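Mitochondrial association factor 1 (Toxoplasma gondii, PDB 6BXS) belongs to a parasite protein family implicated in direct manipulation of host mitochondria and is built on a macro domain, a fold that commonly binds ADP-ribose. Local coordinates at residues 54-58 with 86-91; 139-145 with 171-177; 97-102 with 125-131. All blocks are in the same frame, centred on the assembly; numbering follows the deposited sequence.

Interaction 1: 54-58 with 86-91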
loop_
_atom_site.group_PDB
_atom_site.type_symbol
_atom_site.label_atom_id
_atom_site.label_comp_id
_atom_site.label_asym_id
_atom_site.label_seq_id
_atom_site.Cartn_x
_atom_site.Cartn_y
_atom_site.Cartn_z
ATOM N N GLY A 54 7.691 -6.119 -10.948
ATOM C CA GLY A 54 7.319 -5.868 -12.330
ATOM C C GLY A 54 6.146 -4.910 -12.473
ATOM O O GLY A 54 5.774 -4.547 -13.588
ATOM N N LEU A 55 5.557 -4.523 -11.344
ATOM C CA LEU A 55 4.536 -3.470 -11.291
ATOM C C LEU A 55 3.192 -3.837 -11.932
ATOM O O LEU A 55 2.464 -2.950 -12.376
ATOM C CB LEU A 55 5.060 -2.191 -11.955
ATOM C CG LEU A 55 6.433 -1.672 -11.522
ATOM C CD1 LEU A 55 6.744 -0.367 -12.246
ATOM C CD2 LEU A 55 6.496 -1.483 -10.016
ATOM N N PHE A 56 2.848 -5.122 -11.963
ATOM C CA PHE A 56 1.550 -5.545 -12.494
ATOM C C PHE A 56 0.563 -5.855 -11.369
ATOM O O PHE A 56 0.961 -6.248 -10.274
ATOM C CB PHE A 56 1.702 -6.777 -13.389
ATOM C CG PHE A 56 1.981 -8.038 -12.630
ATOM C CD1 PHE A 56 0.945 -8.818 -12.145
ATOM C CD2 PHE A 56 3.281 -8.441 -12.396
ATOM C CE1 PHE A 56 1.202 -9.973 -11.438
ATOM C CE2 PHE A 56 3.540 -9.596 -11.685
ATOM C CZ PHE A 56 2.500 -10.363 -11.210
ATOM N N ILE A 57 -0.724 -5.686 -11.658
ATOM C CA ILE A 57 -1.786 -6.118 -10.760
ATOM C C ILE A 57 -2.319 -7.467 -11.230
ATOM O O ILE A 57 -2.914 -7.575 -12.303
ATOM C CB ILE A 57 -2.928 -5.088 -10.692
ATOM C CG1 ILE A 57 -2.426 -3.801 -10.031
ATOM C CG2 ILE A 57 -4.113 -5.650 -9.905
ATOM C CD1 ILE A 57 -3.380 -2.631 -10.140
ATOM N N GLY A 58 -2.101 -8.493 -10.414
ATOM C CA GLY A 58 -2.458 -9.853 -10.772
ATOM C C GLY A 58 -1.642 -10.838 -9.962
ATOM O O GLY A 58 -1.133 -10.500 -8.892
ATOM N N LEU A 86 -5.827 -6.640 -17.342
ATOM C CA LEU A 86 -5.535 -5.895 -16.124
ATOM C C LEU A 86 -4.046 -5.913 -15.803
ATOM O O LEU A 86 -3.478 -4.891 -15.415
ATOM C CB LEU A 86 -6.335 -6.472 -14.953
ATOM C CG LEU A 86 -6.037 -5.902 -13.564
ATOM C CD1 LEU A 86 -6.174 -4.390 -13.546
ATOM C CD2 LEU A 86 -6.965 -6.533 -12.539
ATOM N N SER A 87 -3.424 -7.077 -15.960
ATOM C CA SER A 87 -1.997 -7.225 -15.704
ATOM C C SER A 87 -1.179 -6.304 -16.594
ATOM O O SER A 87 -0.320 -5.569 -16.116
ATOM C CB SER A 87 -1.557 -8.675 -15.919
ATOM O OG SER A 87 -1.805 -9.462 -14.769
ATOM N N ALA A 88 -1.456 -6.344 -17.892
ATOM C CA ALA A 88 -0.699 -5.557 -18.856
ATOM C C ALA A 88 -0.968 -4.063 -18.702
ATOM O O ALA A 88 -0.039 -3.255 -18.737
ATOM C CB ALA A 88 -1.026 -6.006 -20.273
ATOM N N GLU A 89 -2.232 -3.692 -18.530
ATOM C CA GLU A 89 -2.592 -2.279 -18.470
ATOM C C GLU A 89 -2.039 -1.618 -17.209
ATOM O O GLU A 89 -1.435 -0.547 -17.276
ATOM C CB GLU A 89 -4.106 -2.098 -18.521
ATOM C CG GLU A 89 -4.517 -0.708 -18.990
ATOM C CD GLU A 89 -5.957 -0.363 -18.665
ATOM O OE1 GLU A 89 -6.506 -0.907 -17.684
ATOM O OE2 GLU A 89 -6.542 0.462 -19.396
ATOM N N SER A 90 -2.261 -2.258 -16.063
ATOM C CA SER A 90 -1.739 -1.764 -14.792
ATOM C C SER A 90 -0.225 -1.627 -14.868
ATOM O O SER A 90 0.355 -0.649 -14.395
ATOM C CB SER A 90 -2.122 -2.707 -13.652
ATOM O OG SER A 90 -1.576 -4.000 -13.856
ATOM N N GLN A 91 0.403 -2.625 -15.477
ATOM C CA GLN A 91 1.845 -2.644 -15.673
ATOM C C GLN A 91 2.308 -1.458 -16.522
ATOM O O GLN A 91 3.254 -0.761 -16.156
ATOM C CB GLN A 91 2.251 -3.970 -16.321
ATOM C CG GLN A 91 3.739 -4.189 -16.477
ATOM C CD GLN A 91 4.058 -5.606 -16.918
ATOM O OE1 GLN A 91 3.615 -6.049 -17.978
ATOM N NE2 GLN A 91 4.813 -6.332 -16.099
HETATM O O HOH W 1 -4.645 -9.173 -13.556
#
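The backbone N-H of I57 and the hydroxyl of S90 meet where a loop of the macro domain, running from strand 45-50 of its mixed sheet to helix 61-76, crosses helix 83-103. They illustrate how a serine on a helix can satisfy an irregular loop. I57 N donates to S90 OG over 2.9 Å, nearly straight at 164°. S90 passes the bond on: its chi1 of 61° holds OG between its own backbone N and carbonyl carbon, from where the hydroxyl reaches back one turn to donate to L86 O at 2.6 Å. L86 O also receives the ordinary helical bond from S90 N, so one carbonyl is gripped twice and the rotation of the serine hydroxyl is fixed from both ends.

Further along the helix, the extended chain of Q91 carries NE2 to G54 O, 3.2 Å away. G54 O lies in the amide plane of Q91, yet NE2 stands 41° out of the plane of the glycine carbonyl and thus approaches from above it. L55 O takes a CA-H contact from Q91 CA at 3.4 Å and a weak bond from Q94, while F56 O accepts from both Y169 and N63. In this way successive loop carbonyls each find a donor, partly from the helix and partly from the sheet and helix 61-76.

Apolar packing fills in around the polar relay. I57 CD1 rests on S90 CB, and I57 CG2 lies 4.0 Å from L86 CD2, the two side chains crossing obliquely. At I57 a water bridges the two segments: it donates to I57 O at 2.7 Å and accepts from S87 OG at 3.1 Å.

Interaction 2: 139-145 with 171-177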
loop_
_atom_site.group_PDB
_atom_site.type_symbol
_atom_site.label_atom_id
_atom_site.label_comp_id
_atom_site.label_asym_id
_atom_site.label_seq_id
_atom_site.Cartn_x
_atom_site.Cartn_y
_atom_site.Cartn_z
ATOM N N GLU A 139 19.907 -6.539 -4.692
ATOM C CA GLU A 139 19.634 -7.241 -3.435
ATOM C C GLU A 139 18.226 -6.975 -2.901
ATOM O O GLU A 139 17.669 -7.804 -2.181
ATOM C CB GLU A 139 20.667 -6.858 -2.370
ATOM C CG GLU A 139 20.886 -5.361 -2.202
ATOM C CD GLU A 139 21.654 -5.018 -0.935
ATOM O OE1 GLU A 139 21.626 -5.823 0.021
ATOM O OE2 GLU A 139 22.290 -3.945 -0.894
ATOM N N THR A 140 17.652 -5.828 -3.251
ATOM C CA THR A 140 16.323 -5.457 -2.763
ATOM C C THR A 140 15.214 -5.816 -3.749
ATOM O O THR A 140 14.059 -5.984 -3.358
ATOM C CB THR A 140 16.221 -3.945 -2.480
ATOM O OG1 THR A 140 16.267 -3.224 -3.718
ATOM C CG2 THR A 140 17.347 -3.480 -1.566
ATOM N N GLY A 141 15.575 -5.932 -5.023
ATOM C CA GLY A 141 14.602 -6.008 -6.099
ATOM C C GLY A 141 14.475 -4.630 -6.718
ATOM O O GLY A 141 14.869 -3.640 -6.098
ATOM N N LYS A 142 13.937 -4.554 -7.933
ATOM C CA LYS A 142 13.868 -3.282 -8.646
ATOM C C LYS A 142 12.527 -2.590 -8.406
ATOM O O LYS A 142 11.528 -3.238 -8.096
ATOM C CB LYS A 142 14.111 -3.493 -10.147
ATOM C CG LYS A 142 12.865 -3.724 -10.987
ATOM C CD LYS A 142 13.228 -3.961 -12.448
ATOM C CE LYS A 142 11.999 -4.273 -13.292
ATOM N NZ LYS A 142 11.352 -5.556 -12.890
ATOM N N ASN A 143 12.532 -1.266 -8.545
ATOM C CA ASN A 143 11.349 -0.424 -8.346
ATOM C C ASN A 143 10.870 -0.406 -6.898
ATOM O O ASN A 143 9.708 -0.106 -6.626
ATOM C CB ASN A 143 10.201 -0.870 -9.256
ATOM C CG ASN A 143 10.596 -0.904 -10.716
ATOM O OD1 ASN A 143 11.379 -0.076 -11.177
ATOM N ND2 ASN A 143 10.052 -1.866 -11.452
ATOM N N VAL A 144 11.768 -0.717 -5.970
ATOM C CA VAL A 144 11.443 -0.670 -4.550
ATOM C C VAL A 144 11.200 0.770 -4.115
ATOM O O VAL A 144 11.921 1.677 -4.527
ATOM C CB VAL A 144 12.568 -1.283 -3.694
ATOM C CG1 VAL A 144 12.304 -1.067 -2.208
ATOM C CG2 VAL A 144 12.711 -2.767 -3.999
ATOM N N GLY A 145 10.186 0.967 -3.278
ATOM C CA GLY A 145 9.824 2.292 -2.808
ATOM C C GLY A 145 8.856 2.993 -3.744
ATOM O O GLY A 145 8.302 4.039 -3.403
ATOM N N VAL A 171 5.878 -1.308 -3.681
ATOM C CA VAL A 171 6.847 -2.382 -3.875
ATOM C C VAL A 171 7.809 -2.445 -2.696
ATOM O O VAL A 171 8.608 -1.533 -2.482
ATOM C CB VAL A 171 7.646 -2.186 -5.179
ATOM C CG1 VAL A 171 8.669 -3.301 -5.365
ATOM C CG2 VAL A 171 6.706 -2.126 -6.374
ATOM N N ALA A 172 7.732 -3.538 -1.945
ATOM C CA ALA A 172 8.528 -3.711 -0.737
ATOM C C ALA A 172 9.883 -4.336 -1.053
ATOM O O ALA A 172 10.019 -5.061 -2.038
ATOM C CB ALA A 172 7.773 -4.570 0.263
ATOM N N PRO A 173 10.894 -4.066 -0.211
ATOM C CA PRO A 173 12.223 -4.649 -0.421
ATOM C C PRO A 173 12.249 -6.150 -0.155
ATOM O O PRO A 173 11.556 -6.625 0.744
ATOM C CB PRO A 173 13.097 -3.902 0.588
ATOM C CG PRO A 173 12.162 -3.489 1.662
ATOM C CD PRO A 173 10.856 -3.202 0.983
ATOM N N PHE A 174 13.036 -6.883 -0.935
ATOM C CA PHE A 174 13.161 -8.323 -0.752
ATOM C C PHE A 174 13.936 -8.603 0.529
ATOM O O PHE A 174 14.880 -7.888 0.861
ATOM C CB PHE A 174 13.853 -8.967 -1.957
ATOM C CG PHE A 174 13.819 -10.466 -1.944
ATOM C CD1 PHE A 174 12.623 -11.148 -2.105
ATOM C CD2 PHE A 174 14.983 -11.195 -1.775
ATOM C CE1 PHE A 174 12.591 -12.531 -2.093
ATOM C CE2 PHE A 174 14.957 -12.577 -1.762
ATOM C CZ PHE A 174 13.759 -13.245 -1.922
ATOM N N GLY A 175 13.533 -9.646 1.246
ATOM C CA GLY A 175 14.045 -9.895 2.581
ATOM C C GLY A 175 15.514 -10.261 2.665
ATOM O O GLY A 175 16.152 -10.018 3.690
ATOM N N ASN A 176 16.060 -10.840 1.601
ATOM C CA ASN A 176 17.457 -11.268 1.614
ATOM C C ASN A 176 18.423 -10.093 1.491
ATOM O O ASN A 176 19.634 -10.260 1.631
ATOM C CB ASN A 176 17.720 -12.277 0.493
ATOM C CG ASN A 176 17.107 -13.634 0.777
ATOM O OD1 ASN A 176 16.352 -13.799 1.736
ATOM N ND2 ASN A 176 17.429 -14.614 -0.060
ATOM N N ALA A 177 17.887 -8.905 1.218
ATOM C CA ALA A 177 18.686 -7.687 1.280
ATOM C C ALA A 177 19.261 -7.545 2.684
ATOM O O ALA A 177 18.617 -7.928 3.660
ATOM C CB ALA A 177 17.848 -6.468 0.918
#
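V144 and V171 both hold CG1 trans to the backbone N, with chi1 of 173° and 179°, and these torsions place the valine branches between the two loops. In V144 the setting lays CG1 against P173 CB at 4.1 Å and leaves CG2 beside V171 CG1. V171 comes in CB first: this atom stands 3.3 Å from N143 O, with CG1 and CG2 straddling the same carbonyl oxygen. T140, whose OG1 sits between its N and carbonyl carbon, uses that hydroxyl on G141 O at 2.8 Å, in the carbonyl plane and on a lone pair, while its CG2 branch meets A177 CB.

Two backbone bonds tie the loops together, F174 N to T140 O at 2.8 Å and G145 N to V171 O at 3.1 Å, the latter almost linear at 175°. In the mixed sheet of the macro domain, strands 147-152 and 166-170 are antiparallel neighbours, and G145 and V171 lie just beyond their paired ends; the loops therefore run on side by side where the sheet stops. G141 closes helix 137-140 with a positive phi, and F174 opens a type I turn that ends at A177, closed by A177 N to F174 O.

The turn presents A177 CB to the helix end, 3.4 Å from E139 O, and E139 O also lies near the plane of the F174 ring, at its edge. The carboxylate of E139 reaches past A177 to accept from S178 N, just ahead of helix 179-202. On the other flank, N143 ND2 turns from V171 to bond Y53 O, a carbonyl it shares with K142 NZ.

Interaction 3: 97-102 with 125-131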
loop_
_atom_site.group_PDB
_atom_site.type_symbol
_atom_site.label_atom_id
_atom_site.label_comp_id
_atom_site.label_asym_id
_atom_site.label_seq_id
_atom_site.Cartn_x
_atom_site.Cartn_y
_atom_site.Cartn_z
ATOM N N LEU A 97 4.417 5.955 -15.021
ATOM C CA LEU A 97 4.305 6.889 -13.903
ATOM C C LEU A 97 5.553 6.898 -13.027
ATOM O O LEU A 97 5.952 7.947 -12.521
ATOM C CB LEU A 97 3.083 6.553 -13.048
ATOM C CG LEU A 97 1.733 7.093 -13.524
ATOM C CD1 LEU A 97 0.609 6.576 -12.633
ATOM C CD2 LEU A 97 1.734 8.618 -13.547
ATOM N N LEU A 98 6.163 5.731 -12.838
ATOM C CA LEU A 98 7.372 5.635 -12.028
ATOM C C LEU A 98 8.518 6.410 -12.668
ATOM O O LEU A 98 9.310 7.047 -11.971
ATOM C CB LEU A 98 7.778 4.173 -11.825
ATOM C CG LEU A 98 9.082 3.964 -11.048
ATOM C CD1 LEU A 98 9.056 4.706 -9.706
ATOM C CD2 LEU A 98 9.354 2.485 -10.834
ATOM N N HIS A 99 8.605 6.351 -13.994
ATOM C CA HIS A 99 9.612 7.110 -14.731
ATOM C C HIS A 99 9.445 8.601 -14.464
ATOM O O HIS A 99 10.422 9.303 -14.210
ATOM C CB HIS A 99 9.519 6.825 -16.234
ATOM C CG HIS A 99 10.235 5.580 -16.658
ATOM N ND1 HIS A 99 9.674 4.648 -17.504
ATOM C CD2 HIS A 99 11.472 5.117 -16.358
ATOM C CE1 HIS A 99 10.531 3.663 -17.704
ATOM N NE2 HIS A 99 11.632 3.923 -17.019
ATOM N N ASP A 100 8.203 9.073 -14.510
ATOM C CA ASP A 100 7.902 10.470 -14.199
ATOM C C ASP A 100 8.224 10.792 -12.741
ATOM O O ASP A 100 8.784 11.844 -12.438
ATOM C CB ASP A 100 6.430 10.784 -14.483
ATOM C CG ASP A 100 6.070 10.635 -15.948
ATOM O OD1 ASP A 100 6.982 10.696 -16.800
ATOM O OD2 ASP A 100 4.869 10.465 -16.247
ATOM N N ALA A 101 7.863 9.883 -11.840
ATOM C CA ALA A 101 8.081 10.096 -10.411
ATOM C C ALA A 101 9.568 10.206 -10.093
ATOM O O ALA A 101 9.977 11.020 -9.262
ATOM C CB ALA A 101 7.449 8.967 -9.608
ATOM N N GLU A 102 10.371 9.386 -10.762
ATOM C CA GLU A 102 11.811 9.354 -10.532
ATOM C C GLU A 102 12.491 10.639 -10.997
ATOM O O GLU A 102 13.534 11.016 -10.465
ATOM C CB GLU A 102 12.432 8.144 -11.236
ATOM C CG GLU A 102 12.206 6.825 -10.503
ATOM C CD GLU A 102 12.781 5.629 -11.243
ATOM O OE1 GLU A 102 12.803 4.524 -10.659
ATOM O OE2 GLU A 102 13.210 5.791 -12.405
ATOM N N ALA A 125 1.618 8.710 -8.882
ATOM C CA ALA A 125 2.806 8.030 -8.386
ATOM C C ALA A 125 3.661 8.979 -7.551
ATOM O O ALA A 125 3.563 10.200 -7.678
ATOM C CB ALA A 125 3.611 7.456 -9.530
ATOM N N TYR A 126 4.503 8.401 -6.702
ATOM C CA TYR A 126 5.305 9.166 -5.757
ATOM C C TYR A 126 6.440 8.290 -5.244
ATOM O O TYR A 126 6.216 7.139 -4.868
ATOM C CB TYR A 126 4.424 9.662 -4.601
ATOM C CG TYR A 126 5.133 10.447 -3.510
ATOM C CD1 TYR A 126 5.918 9.807 -2.556
ATOM C CD2 TYR A 126 4.983 11.822 -3.411
ATOM C CE1 TYR A 126 6.556 10.521 -1.556
ATOM C CE2 TYR A 126 5.613 12.544 -2.411
ATOM C CZ TYR A 126 6.397 11.888 -1.487
ATOM O OH TYR A 126 7.025 12.601 -0.489
ATOM N N VAL A 127 7.656 8.826 -5.255
ATOM C CA VAL A 127 8.791 8.163 -4.622
ATOM C C VAL A 127 9.508 9.127 -3.688
ATOM O O VAL A 127 9.772 10.273 -4.045
ATOM C CB VAL A 127 9.804 7.612 -5.652
ATOM C CG1 VAL A 127 9.261 6.360 -6.317
ATOM C CG2 VAL A 127 10.172 8.670 -6.683
ATOM N N ALA A 128 9.805 8.655 -2.483
ATOM C CA ALA A 128 10.566 9.437 -1.522
ATOM C C ALA A 128 12.033 9.461 -1.932
ATOM O O ALA A 128 12.725 10.467 -1.762
ATOM C CB ALA A 128 10.406 8.863 -0.124
ATOM N N ILE A 129 12.492 8.338 -2.478
ATOM C CA ILE A 129 13.871 8.194 -2.930
ATOM C C ILE A 129 13.896 7.476 -4.274
ATOM O O ILE A 129 13.168 6.508 -4.477
ATOM C CB ILE A 129 14.724 7.406 -1.909
ATOM C CG1 ILE A 129 14.646 8.064 -0.529
ATOM C CG2 ILE A 129 16.176 7.311 -2.381
ATOM C CD1 ILE A 129 15.350 7.292 0.568
ATOM N N VAL A 130 14.725 7.960 -5.193
ATOM C CA VAL A 130 14.911 7.274 -6.469
ATOM C C VAL A 130 15.405 5.856 -6.200
ATOM O O VAL A 130 16.445 5.683 -5.566
ATOM C CB VAL A 130 15.919 8.000 -7.378
ATOM C CG1 VAL A 130 16.132 7.219 -8.676
ATOM C CG2 VAL A 130 15.445 9.412 -7.685
ATOM N N PRO A 131 14.659 4.836 -6.664
ATOM C CA PRO A 131 15.120 3.455 -6.466
ATOM C C PRO A 131 16.515 3.209 -7.032
ATOM O O PRO A 131 16.901 3.851 -8.005
ATOM C CB PRO A 131 14.079 2.625 -7.222
ATOM C CG PRO A 131 12.858 3.465 -7.234
ATOM C CD PRO A 131 13.336 4.883 -7.312
#
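L97 and A101 of helix 83-103 pack on A125 near the end of strand 120-126, and A101 also on V127 just past it, an example of helix-on-sheet packing in the α/β macro domain, where small residues let the two elements come close. A125 also belongs to the sheet through backbone bonds with V109, and Y126 through bonds with T147, so the strand the helix packs on is hydrogen-bonded to a neighbour on each side.

The aliphatic contacts form one group. L97 CB meets A125 CB at 3.7 Å, and A101 CB, pointing at the strand, sits 4.1 Å from the same methyl, so that A125 fits between side chains one helical turn apart. V127 follows with both its branches in use: chi1 of -75° turns CG1 to L98 CD1, 3.8 Å away, and leaves CG2 to A101 CB at 4.0 Å. L98 and V127 cross at about a right angle, and L98, with F148 of strand 147-152 also against it, carries the packing on toward the sheet.

A second group sets carbon against oxygen. V127 CG2 approaches A101 O at 3.5 Å, and V130 CG2 approaches E102 O at 3.7 Å, each branch lying against a backbone carbonyl near the end of the helix. P105, just past the helix, touches V130 as well.

The remaining contact is made by a charged side chain through its carbons and one oxygen. E102, extended beyond CG, passes along the CD-CG side of the P131 ring: its CG lies outside the ring beside P131 CD, 3.9 Å away, and its OE1 stands on one side of the ring plane, 3.4 Å from P131 CD.

Interactions 1 and 3 use two separate parts of helix 83-103, their centres about 17 Å apart, so one helix holds first the loop after strand 45-50 and then the end of strand 120-126. Interaction 2 follows along the chain and joins the loops that flank the antiparallel strands 147-152 and 166-170; its centre is about 18 Å from interaction 1 and 15 Å from interaction 3. The three meet around L55, L98 and N143: L55 packs on N143, V171 and L98, and P131 touches V144. Together they link helix 83-103 of the macro domain to the end of strand 120-126 and to loops adjoining strands 45-50, 147-152 and 166-170.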